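Local coordinates for SEC-C motif domain protein (Psychrobacter arcticus, PDB 2I9W) that is of unknown function but binds two zinc ions, each through four cysteines, and carries a SEC-C motif beside a cystatin-like (NTF2-like) domain, at residues 25-37 against 58-71. Numbering follows the deposited sequence.
Sequences LYQDCCQPYHDGL and RTRYSAFVLVKPEY. With ZN (zinc ion), chain B.
H34 sets its imidazole as a knob into a hole formed by T59, S62 and A63 of helix 58-66 and Y71 of the following helix. H34 NE2 donates to T59 O at 2.9 Å. The bond is nearly straight (175°) and lies in the ring plane. T59 O also takes the helical N-H of A63, from the other face of its carbonyl plane. With CG beside its own backbone N (chi1 -68°), the imidazole extends across to that carbonyl. On the other nitrogen, H34 ND1 pairs with Y26 OH at 2.7 Å; either may be the donor. Both ring nitrogens are thus engaged, and the rotation of the buried ring is fixed. The H34 edge also meets Y71 in a T-shaped pair, with planes at 67°. CD2 stands over the centre of the Y71 face. If an alanine stood here, T59 O and Y26 OH would probably lose the ring that links them, and a gap would be likely to open over the Y71 face.

The contact joins the N-terminal zinc-binding region to the first long helix of the NTF2-like domain. Helix 31-37 crosses helix 58-66 at a steep angle. C29 and C30 bind the zinc ion with C9 and C11. C30 SG, 2.4 Å from the metal, also lies 3.2 Å from S62 OG. That hydroxyl donates to R58 O one turn back.

The Y26 ring is sandwiched. L66 CD1 makes a CH-pi contact over one face, 3.5 Å from the ring centroid, and Q31 CB covers the opposite face. The Y26 and K68 side chains come from opposite directions, and K68 CE lies 3.3 Å from Y26 OH. Farther along helix 31-37, L37 crosses Y71 at about a right angle and sets L37 CD2 3.5 Å from Y71 CE1. T59 CG2 packs against Y33 CB.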
loop_
_atom_site.group_PDB
_atom_site.type_symbol
_atom_site.label_atom_id
_atom_site.label_comp_id
_atom_site.label_asym_id
_atom_site.label_seq_id
_atom_site.Cartn_x
_atom_site.Cartn_y
_atom_site.Cartn_z
ATOM N N LEU A 25 14.356 12.191 2.957
ATOM C CA LEU A 25 14.137 11.831 4.360
ATOM C C LEU A 25 12.690 11.461 4.619
ATOM O O LEU A 25 11.758 11.930 3.945
ATOM C CB LEU A 25 14.519 12.956 5.306
ATOM C CG LEU A 25 15.990 13.435 5.275
ATOM C CD1 LEU A 25 16.258 14.466 6.399
ATOM C CD2 LEU A 25 16.956 12.242 5.343
ATOM N N TYR A 26 12.495 10.600 5.616
ATOM C CA TYR A 26 11.129 10.222 6.027
ATOM C C TYR A 26 10.179 11.448 6.218
ATOM O O TYR A 26 9.088 11.513 5.601
ATOM C CB TYR A 26 11.224 9.361 7.282
ATOM C CG TYR A 26 9.891 8.905 7.847
ATOM C CD1 TYR A 26 8.922 8.291 7.053
ATOM C CD2 TYR A 26 9.590 9.087 9.196
ATOM C CE1 TYR A 26 7.708 7.847 7.610
ATOM C CE2 TYR A 26 8.366 8.652 9.755
ATOM C CZ TYR A 26 7.426 8.059 8.951
ATOM O OH TYR A 26 6.227 7.638 9.492
ATOM N N GLN A 27 10.614 12.441 6.998
ATOM C CA GLN A 27 9.804 13.646 7.217
ATOM C C GLN A 27 9.369 14.351 5.933
ATOM O O GLN A 27 8.361 15.068 5.915
ATOM C CB GLN A 27 10.532 14.645 8.123
ATOM C CG GLN A 27 11.820 15.217 7.572
ATOM C CD GLN A 27 12.561 16.126 8.586
ATOM O OE1 GLN A 27 12.185 16.238 9.747
ATOM N NE2 GLN A 27 13.626 16.737 8.130
ATOM N N ASP A 28 10.139 14.154 4.872
ATOM C CA ASP A 28 9.936 14.833 3.607
ATOM C C ASP A 28 9.266 13.946 2.584
ATOM O O ASP A 28 9.114 14.359 1.443
ATOM C CB ASP A 28 11.296 15.290 3.042
ATOM C CG ASP A 28 11.931 16.354 3.876
ATOM O OD1 ASP A 28 11.172 17.231 4.331
ATOM O OD2 ASP A 28 13.155 16.284 4.080
ATOM N N CYS A 29 8.920 12.717 2.970
ATOM C CA CYS A 29 8.388 11.710 2.041
ATOM C C CYS A 29 7.101 11.067 2.613
ATOM O O CYS A 29 6.024 11.649 2.481
ATOM C CB CYS A 29 9.476 10.667 1.687
ATOM S SG CYS A 29 9.029 9.500 0.364
ATOM N N CYS A 30 7.211 9.913 3.309
ATOM C CA CYS A 30 6.033 9.169 3.737
ATOM C C CYS A 30 5.415 9.685 5.052
ATOM O O CYS A 30 4.225 9.454 5.316
ATOM C CB CYS A 30 6.428 7.696 3.866
ATOM S SG CYS A 30 6.631 6.804 2.258
ATOM N N GLN A 31 6.218 10.354 5.901
ATOM C CA GLN A 31 5.746 10.674 7.252
ATOM C C GLN A 31 4.452 11.507 7.244
ATOM O O GLN A 31 3.565 11.239 8.006
ATOM C CB GLN A 31 6.833 11.368 8.076
ATOM C CG GLN A 31 6.403 11.574 9.486
ATOM C CD GLN A 31 7.497 12.193 10.330
ATOM O OE1 GLN A 31 8.596 12.472 9.857
ATOM N NE2 GLN A 31 7.193 12.397 11.585
ATOM N N PRO A 32 4.333 12.525 6.358
ATOM C CA PRO A 32 3.065 13.272 6.339
ATOM C C PRO A 32 1.781 12.428 6.125
ATOM O O PRO A 32 0.710 12.753 6.652
ATOM C CB PRO A 32 3.275 14.270 5.178
ATOM C CG PRO A 32 4.761 14.411 5.094
ATOM C CD PRO A 32 5.307 13.052 5.386
ATOM N N TYR A 33 1.917 11.354 5.356
ATOM C CA TYR A 33 0.822 10.495 4.997
ATOM C C TYR A 33 0.517 9.624 6.189
ATOM O O TYR A 33 -0.637 9.413 6.514
ATOM C CB TYR A 33 1.168 9.701 3.723
ATOM C CG TYR A 33 1.360 10.652 2.591
ATOM C CD1 TYR A 33 0.263 11.163 1.913
ATOM C CD2 TYR A 33 2.603 11.136 2.270
ATOM C CE1 TYR A 33 0.413 12.094 0.932
ATOM C CE2 TYR A 33 2.771 12.106 1.302
ATOM C CZ TYR A 33 1.659 12.581 0.640
ATOM O OH TYR A 33 1.780 13.517 -0.359
ATOM N N HIS A 34 1.539 9.071 6.825
ATOM C CA HIS A 34 1.283 8.224 7.987
ATOM C C HIS A 34 0.606 9.112 9.076
ATOM O O HIS A 34 -0.429 8.785 9.635
ATOM C CB HIS A 34 2.572 7.664 8.541
ATOM C CG HIS A 34 3.243 6.676 7.640
ATOM N ND1 HIS A 34 4.581 6.357 7.735
ATOM C CD2 HIS A 34 2.776 6.006 6.568
ATOM C CE1 HIS A 34 4.875 5.462 6.808
ATOM N NE2 HIS A 34 3.790 5.233 6.086
ATOM N N ASP A 35 1.223 10.244 9.362
ATOM C CA ASP A 35 0.691 11.136 10.418
ATOM C C ASP A 35 -0.715 11.638 10.091
ATOM O O ASP A 35 -1.550 11.828 10.979
ATOM C CB ASP A 35 1.676 12.297 10.633
ATOM C CG ASP A 35 2.945 11.870 11.364
ATOM O OD1 ASP A 35 3.054 10.704 11.815
ATOM O OD2 ASP A 35 3.860 12.711 11.473
ATOM N N GLY A 36 -0.968 11.855 8.810
ATOM C CA GLY A 36 -2.233 12.389 8.333
ATOM C C GLY A 36 -3.412 11.478 8.591
ATOM O O GLY A 36 -4.447 11.920 9.088
ATOM N N LEU A 37 -3.241 10.205 8.250
ATOM C CA LEU A 37 -4.278 9.194 8.443
ATOM C C LEU A 37 -4.457 8.927 9.933
ATOM O O LEU A 37 -5.579 8.667 10.388
ATOM C CB LEU A 37 -3.931 7.900 7.701
ATOM C CG LEU A 37 -5.068 7.146 7.010
ATOM C CD1 LEU A 37 -5.918 8.087 6.176
ATOM C CD2 LEU A 37 -4.503 6.038 6.128
ATOM N N ARG A 58 4.131 2.964 -1.802
ATOM C CA ARG A 58 5.352 3.392 -1.091
ATOM C C ARG A 58 5.078 3.652 0.368
ATOM O O ARG A 58 5.821 3.199 1.250
ATOM C CB ARG A 58 5.943 4.652 -1.719
ATOM C CG ARG A 58 6.654 4.374 -2.991
ATOM C CD ARG A 58 6.976 5.667 -3.719
ATOM N NE ARG A 58 7.749 5.448 -4.938
ATOM C CZ ARG A 58 9.059 5.199 -4.981
ATOM N NH1 ARG A 58 9.801 5.117 -3.873
ATOM N NH2 ARG A 58 9.641 5.037 -6.162
ATOM N N THR A 59 4.015 4.402 0.636
ATOM C CA THR A 59 3.636 4.672 2.056
ATOM C C THR A 59 3.315 3.382 2.809
ATOM O O THR A 59 3.610 3.284 3.992
ATOM C CB THR A 59 2.453 5.703 2.198
ATOM O OG1 THR A 59 1.241 5.141 1.626
ATOM C CG2 THR A 59 2.835 7.061 1.556
ATOM N N ARG A 60 2.706 2.402 2.150
ATOM C CA ARG A 60 2.462 1.113 2.831
ATOM C C ARG A 60 3.763 0.359 3.170
ATOM O O ARG A 60 3.947 -0.129 4.258
ATOM C CB ARG A 60 1.474 0.256 2.041
ATOM C CG ARG A 60 0.037 0.822 1.938
ATOM C CD ARG A 60 -0.824 -0.053 0.990
ATOM N NE ARG A 60 -0.787 -1.493 1.322
ATOM C CZ ARG A 60 -1.517 -2.088 2.261
ATOM N NH1 ARG A 60 -2.383 -1.386 2.988
ATOM N NH2 ARG A 60 -1.379 -3.397 2.460
ATOM N N TYR A 61 4.664 0.276 2.199
ATOM C CA TYR A 61 5.988 -0.301 2.427
ATOM C C TYR A 61 6.684 0.352 3.641
ATOM O O TYR A 61 7.157 -0.318 4.539
ATOM C CB TYR A 61 6.863 -0.149 1.171
ATOM C CG TYR A 61 8.260 -0.585 1.476
ATOM C CD1 TYR A 61 8.579 -1.907 1.509
ATOM C CD2 TYR A 61 9.239 0.346 1.804
ATOM C CE1 TYR A 61 9.868 -2.348 1.870
ATOM C CE2 TYR A 61 10.511 -0.055 2.172
ATOM C CZ TYR A 61 10.827 -1.423 2.211
ATOM O OH TYR A 61 12.096 -1.849 2.549
ATOM N N SER A 62 6.691 1.676 3.664
ATOM C CA SER A 62 7.315 2.420 4.784
ATOM C C SER A 62 6.593 2.134 6.106
ATOM O O SER A 62 7.236 2.072 7.160
ATOM C CB SER A 62 7.288 3.915 4.471
ATOM O OG SER A 62 8.083 4.136 3.330
ATOM N N ALA A 63 5.283 1.884 6.042
ATOM C CA ALA A 63 4.519 1.509 7.250
ATOM C C ALA A 63 4.905 0.090 7.702
ATOM O O ALA A 63 4.896 -0.180 8.872
ATOM C CB ALA A 63 2.996 1.639 6.987
ATOM N N PHE A 64 5.249 -0.804 6.777
ATOM C CA PHE A 64 5.776 -2.142 7.156
ATOM C C PHE A 64 7.103 -1.970 7.893
ATOM O O PHE A 64 7.301 -2.450 9.019
ATOM C CB PHE A 64 5.965 -3.028 5.919
ATOM C CG PHE A 64 4.661 -3.488 5.297
ATOM C CD1 PHE A 64 3.651 -3.968 6.119
ATOM C CD2 PHE A 64 4.468 -3.496 3.940
ATOM C CE1 PHE A 64 2.451 -4.416 5.594
ATOM C CE2 PHE A 64 3.243 -3.940 3.412
ATOM C CZ PHE A 64 2.256 -4.376 4.263
ATOM N N VAL A 65 8.010 -1.217 7.271
ATOM C CA VAL A 65 9.357 -1.058 7.818
ATOM C C VAL A 65 9.322 -0.422 9.211
ATOM O O VAL A 65 10.018 -0.908 10.136
ATOM C CB VAL A 65 10.238 -0.210 6.868
ATOM C CG1 VAL A 65 11.646 0.047 7.539
ATOM C CG2 VAL A 65 10.362 -0.879 5.540
ATOM N N LEU A 66 8.506 0.628 9.366
ATOM C CA LEU A 66 8.436 1.406 10.603
ATOM C C LEU A 66 7.423 0.868 11.618
ATOM O O LEU A 66 7.337 1.366 12.736
ATOM C CB LEU A 66 8.165 2.882 10.302
ATOM C CG LEU A 66 9.220 3.591 9.405
ATOM C CD1 LEU A 66 8.759 5.010 9.002
ATOM C CD2 LEU A 66 10.652 3.658 10.029
ATOM N N VAL A 67 6.699 -0.181 11.230
ATOM C CA VAL A 67 5.741 -0.935 12.107
ATOM C C VAL A 67 4.566 -0.038 12.528
ATOM O O VAL A 67 4.370 0.291 13.705
ATOM C CB VAL A 67 6.375 -1.695 13.321
ATOM C CG1 VAL A 67 5.327 -2.643 13.921
ATOM C CG2 VAL A 67 7.623 -2.479 12.909
ATOM N N LYS A 68 3.816 0.364 11.512
ATOM C CA LYS A 68 2.616 1.197 11.635
ATOM C C LYS A 68 1.428 0.409 11.070
ATOM O O LYS A 68 0.921 0.669 9.956
ATOM C CB LYS A 68 2.830 2.507 10.909
ATOM C CG LYS A 68 4.014 3.255 11.535
ATOM C CD LYS A 68 4.119 4.645 11.063
ATOM C CE LYS A 68 5.316 5.315 11.711
ATOM N NZ LYS A 68 4.918 6.046 12.926
ATOM N N PRO A 69 0.999 -0.631 11.820
ATOM C CA PRO A 69 0.012 -1.525 11.248
ATOM C C PRO A 69 -1.370 -0.874 11.093
ATOM O O PRO A 69 -2.138 -1.304 10.246
ATOM C CB PRO A 69 -0.004 -2.691 12.225
ATOM C CG PRO A 69 0.427 -2.070 13.553
ATOM C CD PRO A 69 1.396 -1.015 13.191
ATOM N N GLU A 70 -1.672 0.151 11.899
ATOM C CA GLU A 70 -2.902 0.918 11.722
ATOM C C GLU A 70 -2.989 1.494 10.310
ATOM O O GLU A 70 -4.072 1.429 9.637
ATOM C CB GLU A 70 -3.032 2.028 12.755
ATOM C CG GLU A 70 -1.986 3.212 12.684
ATOM C CD GLU A 70 -0.494 2.850 12.989
ATOM O OE1 GLU A 70 -0.170 1.915 13.795
ATOM O OE2 GLU A 70 0.346 3.558 12.410
ATOM N N TYR A 71 -1.869 2.038 9.832
ATOM C CA TYR A 71 -1.817 2.584 8.469
ATOM C C TYR A 71 -2.105 1.492 7.414
ATOM O O TYR A 71 -2.830 1.717 6.456
ATOM C CB TYR A 71 -0.466 3.271 8.191
ATOM C CG TYR A 71 -0.448 4.030 6.905
ATOM C CD1 TYR A 71 -0.973 5.309 6.837
ATOM C CD2 TYR A 71 0.070 3.468 5.736
ATOM C CE1 TYR A 71 -1.003 5.987 5.651
ATOM C CE2 TYR A 71 0.061 4.154 4.527
ATOM C CZ TYR A 71 -0.470 5.436 4.498
ATOM O OH TYR A 71 -0.537 6.173 3.337
HETATM ZN ZN ZN B . 8.754 7.470 1.473
HETATM O O HOH W 1 2.179 7.941 12.398
#